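Local structure of hypothetic aldehyde deformylating oxygenase (Sulfolobus tokodaii, 5V4T) at residues I55-H60 / A146-F151; D62-Y67 / E136-I141; K84-L89 / T104-I109. The protein binds iron in a ferritin-like helical bundle and probably acts as an aldehyde-deformylating oxidoreductase. One frame throughout, in Å; residues are numbered along the deposited sequence.

In the fold
Contacts 1 and 2 lie one after the other along the same helix pair, 49-67 with 132-155, their centres about 13 Å apart, and they meet where His60 CD2 packs 3.7 Å from Ile141 CG1. Contact 1 carries two of the iron ligands, Glu57 and His148. In contact 2 the side chain of Ile141 is, at its nearest atom, about 6 Å from the bound FE. Contact 3 joins helices 80-93 and 98-128 about 15 Å from contact 1, centre to centre, and the side chain of its Phe106 comes to about 4 Å from the metal. The centres of contacts 2 and 3 are about 22 Å apart, on opposite sides of the chain's centre.

Contact 1: residues I55-H60 / A146-F151; sequences IEEIEH and ARHVSF. With FE (Fe (III) ion), chain C.
The helices through 55-60 and 146-151 run roughly antiparallel, their directions 146° apart and their axes 12.2 Å at closest approach, wide enough to hold a metal between them. This is the iron site of a ferritin-like helical bundle, and each helix carries the ExxH signature of that family, Glu57 to His60 and Glu145 to His148. Glu57, bent at chi2, and His148 meet tip to tip on the iron: Glu57 OE2 binds FE at 2.0 Å and His148 ND1 binds it at 2.2 Å. Glu111 and Glu145 complete the protein ligands.

The other imidazole nitrogen is held from the second shell. His148 NE2 donates to the anti lone pair of Glu56 OE1 at 2.7 Å, almost in the ring plane, which fixes the ring's rotation and would tend to make it a stronger electron donor. Extended beyond CG, Glu56 also receives Arg147 NH2 on OE2 in a 2.9 Å salt bridge, met from above the carboxylate plane; Gln52 binds the same oxygen, and Asp144 also pairs with the arginine. An alanine in place of Glu56 would remove the bonds to His148, Arg147 and Gln52 and would probably loosen the His148 ring and Arg147.

His60 makes no bond to the iron; its NE2 is hydrogen-bonded to Asp144, and its ring lies nearly parallel to that of His148 with little overlap. Glu57 binds through one oxygen, since its OE1 stays 3.4 Å from FE and accepts a 2.9 Å hydrogen bond from the water that is itself a ligand of the iron.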
loop_
_atom_site.group_PDB
_atom_site.type_symbol
_atom_site.label_atom_id
_atom_site.label_comp_id
_atom_site.label_asym_id
_atom_site.label_seq_id
_atom_site.Cartn_x
_atom_site.Cartn_y
_atom_site.Cartn_z
ATOM N N ILE A 55 6.469 0.397 -13.544
ATOM C CA ILE A 55 5.571 1.250 -14.368
ATOM C C ILE A 55 4.179 1.334 -13.746
ATOM O O ILE A 55 3.608 2.410 -13.682
ATOM C CB ILE A 55 5.521 0.746 -15.807
ATOM C CG1 ILE A 55 6.878 1.127 -16.454
ATOM C CG2 ILE A 55 4.371 1.342 -16.566
ATOM C CD1 ILE A 55 7.181 0.224 -17.589
ATOM N N GLU A 56 3.668 0.204 -13.246
ATOM C CA GLU A 56 2.358 0.179 -12.624
ATOM C C GLU A 56 2.325 1.008 -11.369
ATOM O O GLU A 56 1.365 1.716 -11.115
ATOM C CB GLU A 56 1.844 -1.238 -12.363
ATOM C CG GLU A 56 1.451 -1.924 -13.641
ATOM C CD GLU A 56 1.183 -3.373 -13.558
ATOM O OE1 GLU A 56 1.654 -4.056 -12.618
ATOM O OE2 GLU A 56 0.586 -3.870 -14.563
ATOM N N GLU A 57 3.386 0.998 -10.576
ATOM C CA GLU A 57 3.413 1.832 -9.391
ATOM C C GLU A 57 3.383 3.339 -9.758
ATOM O O GLU A 57 2.747 4.137 -9.078
ATOM C CB GLU A 57 4.613 1.554 -8.533
ATOM C CG GLU A 57 4.767 0.131 -8.030
ATOM C CD GLU A 57 3.682 -0.305 -7.033
ATOM O OE1 GLU A 57 3.165 0.582 -6.373
ATOM O OE2 GLU A 57 3.463 -1.512 -6.873
ATOM N N ILE A 58 4.087 3.722 -10.813
ATOM C CA ILE A 58 4.004 5.067 -11.310
ATOM C C ILE A 58 2.612 5.392 -11.769
ATOM O O ILE A 58 2.112 6.460 -11.499
ATOM C CB ILE A 58 4.976 5.324 -12.464
ATOM C CG1 ILE A 58 6.345 5.160 -11.901
ATOM C CG2 ILE A 58 4.784 6.703 -13.001
ATOM C CD1 ILE A 58 7.446 5.093 -12.940
ATOM N N GLU A 59 1.999 4.508 -12.514
ATOM C CA GLU A 59 0.600 4.715 -12.868
ATOM C C GLU A 59 -0.353 4.928 -11.696
ATOM O O GLU A 59 -1.297 5.773 -11.755
ATOM C CB GLU A 59 0.129 3.519 -13.699
ATOM C CG GLU A 59 0.737 3.467 -15.060
ATOM C CD GLU A 59 0.291 2.325 -15.863
ATOM O OE1 GLU A 59 0.052 1.193 -15.338
ATOM O OE2 GLU A 59 0.078 2.568 -17.072
ATOM N N HIS A 60 -0.123 4.171 -10.615
ATOM C CA HIS A 60 -0.932 4.359 -9.393
ATOM C C HIS A 60 -0.737 5.751 -8.814
ATOM O O HIS A 60 -1.722 6.493 -8.536
ATOM C CB HIS A 60 -0.652 3.293 -8.373
ATOM C CG HIS A 60 -0.911 1.912 -8.857
ATOM N ND1 HIS A 60 -0.603 0.822 -8.084
ATOM C CD2 HIS A 60 -1.419 1.432 -10.011
ATOM C CE1 HIS A 60 -0.884 -0.280 -8.758
ATOM N NE2 HIS A 60 -1.400 0.061 -9.917
ATOM N N ALA A 146 -2.790 -7.658 -6.978
ATOM C CA ALA A 146 -2.797 -9.102 -6.938
ATOM C C ALA A 146 -1.640 -9.707 -7.701
ATOM O O ALA A 146 -0.982 -10.638 -7.225
ATOM C CB ALA A 146 -4.129 -9.666 -7.433
ATOM N N ARG A 147 -1.308 -9.138 -8.845
ATOM C CA ARG A 147 -0.137 -9.593 -9.587
ATOM C C ARG A 147 1.140 -9.180 -8.941
ATOM O O ARG A 147 2.132 -9.933 -8.965
ATOM C CB ARG A 147 -0.194 -9.062 -11.003
ATOM C CG ARG A 147 -1.235 -9.652 -11.928
ATOM C CD ARG A 147 -0.956 -9.220 -13.396
ATOM N NE ARG A 147 -0.848 -7.763 -13.605
ATOM C CZ ARG A 147 -1.865 -6.914 -13.816
ATOM N NH1 ARG A 147 -3.108 -7.321 -13.818
ATOM N NH2 ARG A 147 -1.630 -5.632 -13.988
ATOM N N HIS A 148 1.163 -8.020 -8.301
ATOM C CA HIS A 148 2.341 -7.575 -7.562
ATOM C C HIS A 148 2.693 -8.563 -6.443
ATOM O O HIS A 148 3.831 -8.949 -6.250
ATOM C CB HIS A 148 2.210 -6.177 -7.009
ATOM C CG HIS A 148 2.115 -5.117 -8.080
ATOM N ND1 HIS A 148 2.058 -3.771 -7.812
ATOM C CD2 HIS A 148 2.008 -5.243 -9.430
ATOM C CE1 HIS A 148 1.980 -3.105 -8.947
ATOM N NE2 HIS A 148 1.934 -3.972 -9.945
ATOM N N VAL A 149 1.702 -8.948 -5.682
ATOM C CA VAL A 149 1.927 -9.888 -4.616
ATOM C C VAL A 149 2.394 -11.252 -5.099
ATOM O O VAL A 149 3.353 -11.806 -4.540
ATOM C CB VAL A 149 0.627 -9.989 -3.768
ATOM C CG1 VAL A 149 0.767 -11.133 -2.765
ATOM C CG2 VAL A 149 0.380 -8.691 -3.059
ATOM N N SER A 150 1.805 -11.756 -6.181
ATOM C CA SER A 150 2.212 -13.028 -6.825
ATOM C C SER A 150 3.628 -12.936 -7.294
ATOM O O SER A 150 4.442 -13.850 -7.060
ATOM C CB SER A 150 1.344 -13.378 -8.049
ATOM O OG SER A 150 0.065 -13.575 -7.600
ATOM N N PHE A 151 3.977 -11.790 -7.879
ATOM C CA PHE A 151 5.364 -11.585 -8.281
ATOM C C PHE A 151 6.311 -11.625 -7.097
ATOM O O PHE A 151 7.369 -12.274 -7.159
ATOM C CB PHE A 151 5.506 -10.265 -9.042
ATOM C CG PHE A 151 6.915 -9.947 -9.434
ATOM C CD1 PHE A 151 7.628 -10.777 -10.274
ATOM C CD2 PHE A 151 7.475 -8.790 -9.013
ATOM C CE1 PHE A 151 8.976 -10.456 -10.585
ATOM C CE2 PHE A 151 8.803 -8.482 -9.287
ATOM C CZ PHE A 151 9.530 -9.325 -10.069
HETATM FE FE FE C . 2.002 -2.545 -5.957
HETATM O O HOH W 1 1.875 -1.115 -4.466
#

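Contact 2: residues D62-Y67 / E136-I141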
loop_
_atom_site.group_PDB
_atom_site.type_symbol
_atom_site.label_atom_id
_atom_site.label_comp_id
_atom_site.label_asym_id
_atom_site.label_seq_id
_atom_site.Cartn_x
_atom_site.Cartn_y
_atom_site.Cartn_z
ATOM N N ASP A 62 0.208 8.348 -10.417
ATOM C CA ASP A 62 -0.397 9.311 -11.352
ATOM C C ASP A 62 -1.920 9.358 -11.200
ATOM O O ASP A 62 -2.512 10.403 -11.336
ATOM C CB ASP A 62 0.005 9.056 -12.779
ATOM C CG ASP A 62 1.499 9.359 -13.019
ATOM O OD1 ASP A 62 2.106 10.076 -12.188
ATOM O OD2 ASP A 62 2.075 8.803 -13.963
ATOM N N PHE A 63 -2.566 8.229 -10.970
ATOM C CA PHE A 63 -4.011 8.194 -10.717
ATOM C C PHE A 63 -4.381 9.089 -9.511
ATOM O O PHE A 63 -5.336 9.889 -9.564
ATOM C CB PHE A 63 -4.462 6.753 -10.548
ATOM C CG PHE A 63 -5.793 6.624 -9.901
ATOM C CD1 PHE A 63 -6.963 6.856 -10.622
ATOM C CD2 PHE A 63 -5.867 6.356 -8.554
ATOM C CE1 PHE A 63 -8.193 6.826 -9.998
ATOM C CE2 PHE A 63 -7.093 6.278 -7.917
ATOM C CZ PHE A 63 -8.257 6.550 -8.657
ATOM N N PHE A 64 -3.655 8.938 -8.414
ATOM C CA PHE A 64 -4.004 9.706 -7.214
ATOM C C PHE A 64 -3.684 11.180 -7.441
ATOM O O PHE A 64 -4.452 12.027 -7.036
ATOM C CB PHE A 64 -3.299 9.170 -5.977
ATOM C CG PHE A 64 -3.860 7.876 -5.495
ATOM C CD1 PHE A 64 -5.129 7.820 -4.873
ATOM C CD2 PHE A 64 -3.184 6.665 -5.745
ATOM C CE1 PHE A 64 -5.644 6.597 -4.415
ATOM C CE2 PHE A 64 -3.723 5.491 -5.291
ATOM C CZ PHE A 64 -4.950 5.444 -4.673
ATOM N N ASN A 65 -2.575 11.456 -8.087
ATOM C CA ASN A 65 -2.195 12.873 -8.280
ATOM C C ASN A 65 -3.203 13.556 -9.157
ATOM O O ASN A 65 -3.618 14.653 -8.861
ATOM C CB ASN A 65 -0.780 12.896 -8.844
ATOM C CG ASN A 65 -0.281 14.291 -9.134
ATOM O OD1 ASN A 65 -0.186 15.120 -8.254
ATOM N ND2 ASN A 65 0.006 14.547 -10.373
ATOM N N GLU A 66 -3.651 12.900 -10.209
ATOM C CA GLU A 66 -4.660 13.471 -11.084
ATOM C C GLU A 66 -6.013 13.592 -10.430
ATOM O O GLU A 66 -6.699 14.596 -10.563
ATOM C CB GLU A 66 -4.814 12.638 -12.354
ATOM C CG GLU A 66 -3.586 12.717 -13.271
ATOM C CD GLU A 66 -3.222 14.159 -13.683
ATOM O OE1 GLU A 66 -4.148 15.022 -13.850
ATOM O OE2 GLU A 66 -1.998 14.429 -13.842
ATOM N N TYR A 67 -6.427 12.563 -9.689
ATOM C CA TYR A 67 -7.708 12.602 -9.077
ATOM C C TYR A 67 -7.832 13.768 -8.077
ATOM O O TYR A 67 -8.908 14.378 -8.001
ATOM C CB TYR A 67 -8.032 11.279 -8.341
ATOM C CG TYR A 67 -9.484 11.171 -7.953
ATOM C CD1 TYR A 67 -10.428 10.681 -8.837
ATOM C CD2 TYR A 67 -9.937 11.661 -6.713
ATOM C CE1 TYR A 67 -11.789 10.616 -8.492
ATOM C CE2 TYR A 67 -11.304 11.619 -6.369
ATOM C CZ TYR A 67 -12.222 11.092 -7.272
ATOM O OH TYR A 67 -13.546 11.088 -6.913
ATOM N N GLU A 136 -13.489 2.899 -9.983
ATOM C CA GLU A 136 -12.904 2.120 -11.058
ATOM C C GLU A 136 -11.402 2.135 -10.977
ATOM O O GLU A 136 -10.734 1.092 -11.220
ATOM C CB GLU A 136 -13.366 2.665 -12.401
ATOM C CG GLU A 136 -12.797 1.902 -13.591
ATOM C CD GLU A 136 -13.174 0.442 -13.677
ATOM O OE1 GLU A 136 -14.165 -0.030 -13.094
ATOM O OE2 GLU A 136 -12.444 -0.262 -14.382
ATOM N N GLY A 137 -10.837 3.261 -10.556
ATOM C CA GLY A 137 -9.409 3.376 -10.407
ATOM C C GLY A 137 -8.924 2.444 -9.292
ATOM O O GLY A 137 -7.919 1.723 -9.440
ATOM N N ILE A 138 -9.640 2.397 -8.207
ATOM C CA ILE A 138 -9.241 1.500 -7.100
ATOM C C ILE A 138 -9.362 0.035 -7.569
ATOM O O ILE A 138 -8.491 -0.765 -7.244
ATOM C CB ILE A 138 -10.168 1.764 -5.854
ATOM C CG1 ILE A 138 -9.940 3.186 -5.283
ATOM C CG2 ILE A 138 -9.945 0.739 -4.765
ATOM C CD1 ILE A 138 -8.544 3.473 -4.858
ATOM N N LYS A 139 -10.427 -0.328 -8.289
ATOM C CA LYS A 139 -10.559 -1.716 -8.789
ATOM C C LYS A 139 -9.368 -2.070 -9.654
ATOM O O LYS A 139 -8.892 -3.228 -9.580
ATOM C CB LYS A 139 -11.881 -1.887 -9.507
ATOM C CG LYS A 139 -13.017 -1.929 -8.528
ATOM C CD LYS A 139 -14.376 -1.665 -9.102
ATOM C CE LYS A 139 -14.700 -2.492 -10.261
ATOM N NZ LYS A 139 -16.119 -2.205 -10.724
ATOM N N ARG A 140 -8.882 -1.120 -10.466
ATOM C CA ARG A 140 -7.731 -1.358 -11.312
ATOM C C ARG A 140 -6.468 -1.575 -10.497
ATOM O O ARG A 140 -5.688 -2.507 -10.776
ATOM C CB ARG A 140 -7.530 -0.238 -12.333
ATOM C CG ARG A 140 -8.641 -0.173 -13.390
ATOM C CD ARG A 140 -8.622 1.052 -14.250
ATOM N NE ARG A 140 -9.665 0.958 -15.247
ATOM C CZ ARG A 140 -10.030 1.956 -16.061
ATOM N NH1 ARG A 140 -9.504 3.156 -15.887
ATOM N NH2 ARG A 140 -10.960 1.745 -16.976
ATOM N N ILE A 141 -6.299 -0.804 -9.445
ATOM C CA ILE A 141 -5.152 -0.979 -8.584
ATOM C C ILE A 141 -5.231 -2.321 -7.869
ATOM O O ILE A 141 -4.248 -3.032 -7.765
ATOM C CB ILE A 141 -5.037 0.188 -7.591
ATOM C CG1 ILE A 141 -4.754 1.480 -8.337
ATOM C CG2 ILE A 141 -3.941 -0.104 -6.563
ATOM C CD1 ILE A 141 -4.836 2.736 -7.452
#
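Two consecutive phenylalanines of helix 49-67 meet helix 132-155, and their different first torsions set them at different angles to it. In Phe63, CG is anti to the backbone N (chi1 163°), so the ring reaches across; in Phe64, CG lies beside the backbone N (chi1 -73°), and the ring gets near only by its far end. The two rings are turned against each other as edge to face: Phe63 CD2 sits 3.8 Å above the plane of the Phe64 ring, over its centre, while Phe64 CE2 lies in the plane of the Phe63 ring.

Across the gap Phe63 lays one face of its ring against the backbone of Gly137, with Phe63 CE1 3.7 Å from Gly137 CA. This is also where the two backbones come nearest, the CA atoms of Phe63 and Gly137 being 7.2 Å apart. A beta carbon on Gly137 would point into the ring and collide with Phe63 CE1, so the missing side chain is what permits so close an approach. The delta methyl of Ile141 touches both rings at once, obliquely to each, with Ile141 CD1 at 3.9 Å from Phe63 CD2 and at 3.7 Å from Phe64 CE2. From one turn earlier, Ile138 CD1 meets Phe64 CZ at 4.1 Å, the two side chains crossing at about a right angle. The side-chain contacts are all apolar; this is helix packing in the ferritin-like bundle, with Ile141 beside the iron ligand Glu145.

The two segments run close to antiparallel, at 168°, with axes 11.2 Å apart. Helix 98-128 closes the inner side, Leu119 touching both isoleucines and Leu122 touching Ile138, while Tyr24 covers Phe64 from a loop.

Contact 3: residues K84-L89 / T104-I109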
loop_
_atom_site.group_PDB
_atom_site.type_symbol
_atom_site.label_atom_id
_atom_site.label_comp_id
_atom_site.label_asym_id
_atom_site.label_seq_id
_atom_site.Cartn_x
_atom_site.Cartn_y
_atom_site.Cartn_z
ATOM N N LYS A 84 8.321 5.096 9.243
ATOM C CA LYS A 84 9.263 4.032 9.563
ATOM C C LYS A 84 9.254 2.917 8.512
ATOM O O LYS A 84 10.281 2.373 8.135
ATOM C CB LYS A 84 8.929 3.476 10.926
ATOM C CG LYS A 84 9.979 2.534 11.437
ATOM C CD LYS A 84 9.827 2.320 12.929
ATOM C CE LYS A 84 11.104 1.663 13.426
ATOM N NZ LYS A 84 10.871 1.014 14.732
ATOM N N LEU A 85 8.065 2.544 8.044
ATOM C CA LEU A 85 7.992 1.479 7.080
ATOM C C LEU A 85 8.781 1.805 5.857
ATOM O O LEU A 85 9.557 1.008 5.379
ATOM C CB LEU A 85 6.498 1.183 6.731
ATOM C CG LEU A 85 6.258 0.126 5.642
ATOM C CD1 LEU A 85 6.610 -1.227 6.133
ATOM C CD2 LEU A 85 4.780 0.156 5.264
ATOM N N PHE A 86 8.602 2.999 5.325
ATOM C CA PHE A 86 9.252 3.376 4.102
ATOM C C PHE A 86 10.715 3.740 4.307
ATOM O O PHE A 86 11.486 3.466 3.408
ATOM C CB PHE A 86 8.432 4.373 3.312
ATOM C CG PHE A 86 7.285 3.709 2.570
ATOM C CD1 PHE A 86 7.524 3.032 1.419
ATOM C CD2 PHE A 86 6.026 3.691 3.092
ATOM C CE1 PHE A 86 6.517 2.389 0.727
ATOM C CE2 PHE A 86 4.995 3.023 2.425
ATOM C CZ PHE A 86 5.266 2.348 1.259
ATOM N N ASP A 87 11.082 4.274 5.472
ATOM C CA ASP A 87 12.539 4.466 5.767
ATOM C C ASP A 87 13.240 3.103 5.702
ATOM O O ASP A 87 14.319 2.947 5.137
ATOM C CB ASP A 87 12.744 5.082 7.149
ATOM C CG ASP A 87 12.406 6.584 7.196
ATOM O OD1 ASP A 87 12.111 7.248 6.150
ATOM O OD2 ASP A 87 12.449 7.120 8.344
ATOM N N GLY A 88 12.590 2.105 6.278
ATOM C CA GLY A 88 13.056 0.777 6.211
ATOM C C GLY A 88 13.196 0.225 4.802
ATOM O O GLY A 88 14.089 -0.598 4.523
ATOM N N LEU A 89 12.262 0.545 3.909
ATOM C CA LEU A 89 12.362 0.042 2.554
ATOM C C LEU A 89 13.588 0.602 1.844
ATOM O O LEU A 89 14.217 -0.102 1.082
ATOM C CB LEU A 89 11.111 0.337 1.771
ATOM C CG LEU A 89 10.962 -0.165 0.356
ATOM C CD1 LEU A 89 10.901 -1.661 0.392
ATOM C CD2 LEU A 89 9.717 0.471 -0.279
ATOM N N THR A 104 9.620 -9.204 1.138
ATOM C CA THR A 104 8.859 -9.308 2.382
ATOM C C THR A 104 8.310 -7.986 2.899
ATOM O O THR A 104 7.121 -7.919 3.313
ATOM C CB THR A 104 9.744 -10.019 3.428
ATOM O OG1 THR A 104 11.024 -9.401 3.498
ATOM C CG2 THR A 104 9.925 -11.388 3.040
ATOM N N ARG A 105 9.119 -6.940 2.940
ATOM C CA ARG A 105 8.638 -5.662 3.441
ATOM C C ARG A 105 7.622 -5.035 2.508
ATOM O O ARG A 105 6.566 -4.538 2.972
ATOM C CB ARG A 105 9.769 -4.659 3.685
ATOM C CG ARG A 105 9.275 -3.289 4.137
ATOM C CD ARG A 105 10.378 -2.265 4.284
ATOM N NE ARG A 105 11.276 -2.629 5.364
ATOM C CZ ARG A 105 11.213 -2.221 6.632
ATOM N NH1 ARG A 105 10.272 -1.442 7.057
ATOM N NH2 ARG A 105 12.129 -2.698 7.517
ATOM N N PHE A 106 7.920 -5.096 1.208
ATOM C CA PHE A 106 7.056 -4.402 0.237
ATOM C C PHE A 106 6.009 -5.351 -0.307
ATOM O O PHE A 106 4.786 -5.191 0.028
ATOM C CB PHE A 106 7.848 -3.785 -0.913
ATOM C CG PHE A 106 6.991 -2.878 -1.741
ATOM C CD1 PHE A 106 6.567 -1.642 -1.246
ATOM C CD2 PHE A 106 6.590 -3.261 -2.999
ATOM C CE1 PHE A 106 5.717 -0.841 -1.977
ATOM C CE2 PHE A 106 5.750 -2.439 -3.746
ATOM C CZ PHE A 106 5.309 -1.236 -3.229
ATOM N N HIS A 107 6.372 -6.390 -1.053
ATOM C CA HIS A 107 5.315 -7.170 -1.654
ATOM C C HIS A 107 4.385 -7.812 -0.634
ATOM O O HIS A 107 3.170 -7.866 -0.819
ATOM C CB HIS A 107 5.866 -8.172 -2.635
ATOM C CG HIS A 107 6.689 -7.541 -3.720
ATOM N ND1 HIS A 107 7.939 -6.988 -3.519
ATOM C CD2 HIS A 107 6.392 -7.311 -5.018
ATOM C CE1 HIS A 107 8.394 -6.486 -4.649
ATOM N NE2 HIS A 107 7.475 -6.682 -5.582
ATOM N N MET A 108 4.952 -8.476 0.376
ATOM C CA MET A 108 4.094 -9.190 1.324
ATOM C C MET A 108 3.392 -8.268 2.301
ATOM O O MET A 108 2.195 -8.341 2.396
ATOM C CB MET A 108 4.899 -10.255 2.130
ATOM C CG MET A 108 5.524 -11.335 1.263
ATOM S SD MET A 108 4.381 -12.369 0.321
ATOM C CE MET A 108 4.570 -11.686 -1.342
ATOM N N ILE A 109 4.128 -7.435 3.019
ATOM C CA ILE A 109 3.530 -6.650 4.082
ATOM C C ILE A 109 2.812 -5.413 3.494
ATOM O O ILE A 109 1.727 -5.051 3.887
ATOM C CB ILE A 109 4.579 -6.277 5.159
ATOM C CG1 ILE A 109 4.935 -7.475 6.047
ATOM C CG2 ILE A 109 4.184 -5.062 5.975
ATOM C CD1 ILE A 109 3.843 -7.895 7.023
#
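A helical hairpin, helix 80-93 turning back into helix 98-128, is packed here near the start of its second arm, which contributes a wider pi-type turn at 104-109. The evidence for the wide turn is the backbone bond from Ile109 N to Thr104 O, which joins residues five apart rather than four; it lies just ahead of the iron ligand Glu111.

Arg105 carries most of the contact. Its CG is anti to the backbone N (chi1 177°), and the chain runs extended until it bends at chi3, which lays the guanidinium flat over the backbone of Gly88: the CA of Gly88 stands 3.5 Å above the centre of the guanidinium plane of Arg105. A beta carbon on Gly88 would run into Arg105 NH1; because glycine has none, the flat group can lie directly on the backbone. Arg105 NH1 also gives a weak hydrogen bond to Leu85 O at 3.1 Å, bent to 124°, whereas the stronger polar partner is Asp92, which forms a salt bridge with NE. The aliphatic part of the arginine is used as well: Arg105 CD packs 3.7 Å from Leu89 CB, and Leu85, sliding past in the opposite direction, brings its CD1 to 3.9 Å from Arg105 CG.

Phe106 extends the contact toward the metal. Leu89 CD2 approaches Phe106 CD1 at 3.9 Å, obliquely to the ring, and Phe86 CE1 meets Phe106 CE1 rim to rim at 4.3 Å.

Around the pair, helix 159-179 lies against Arg105 through Arg165 and Leu169 and against Leu85 through Ile176, while Phe106 touches Gln53 and the iron ligand Glu57 on helix 49-67.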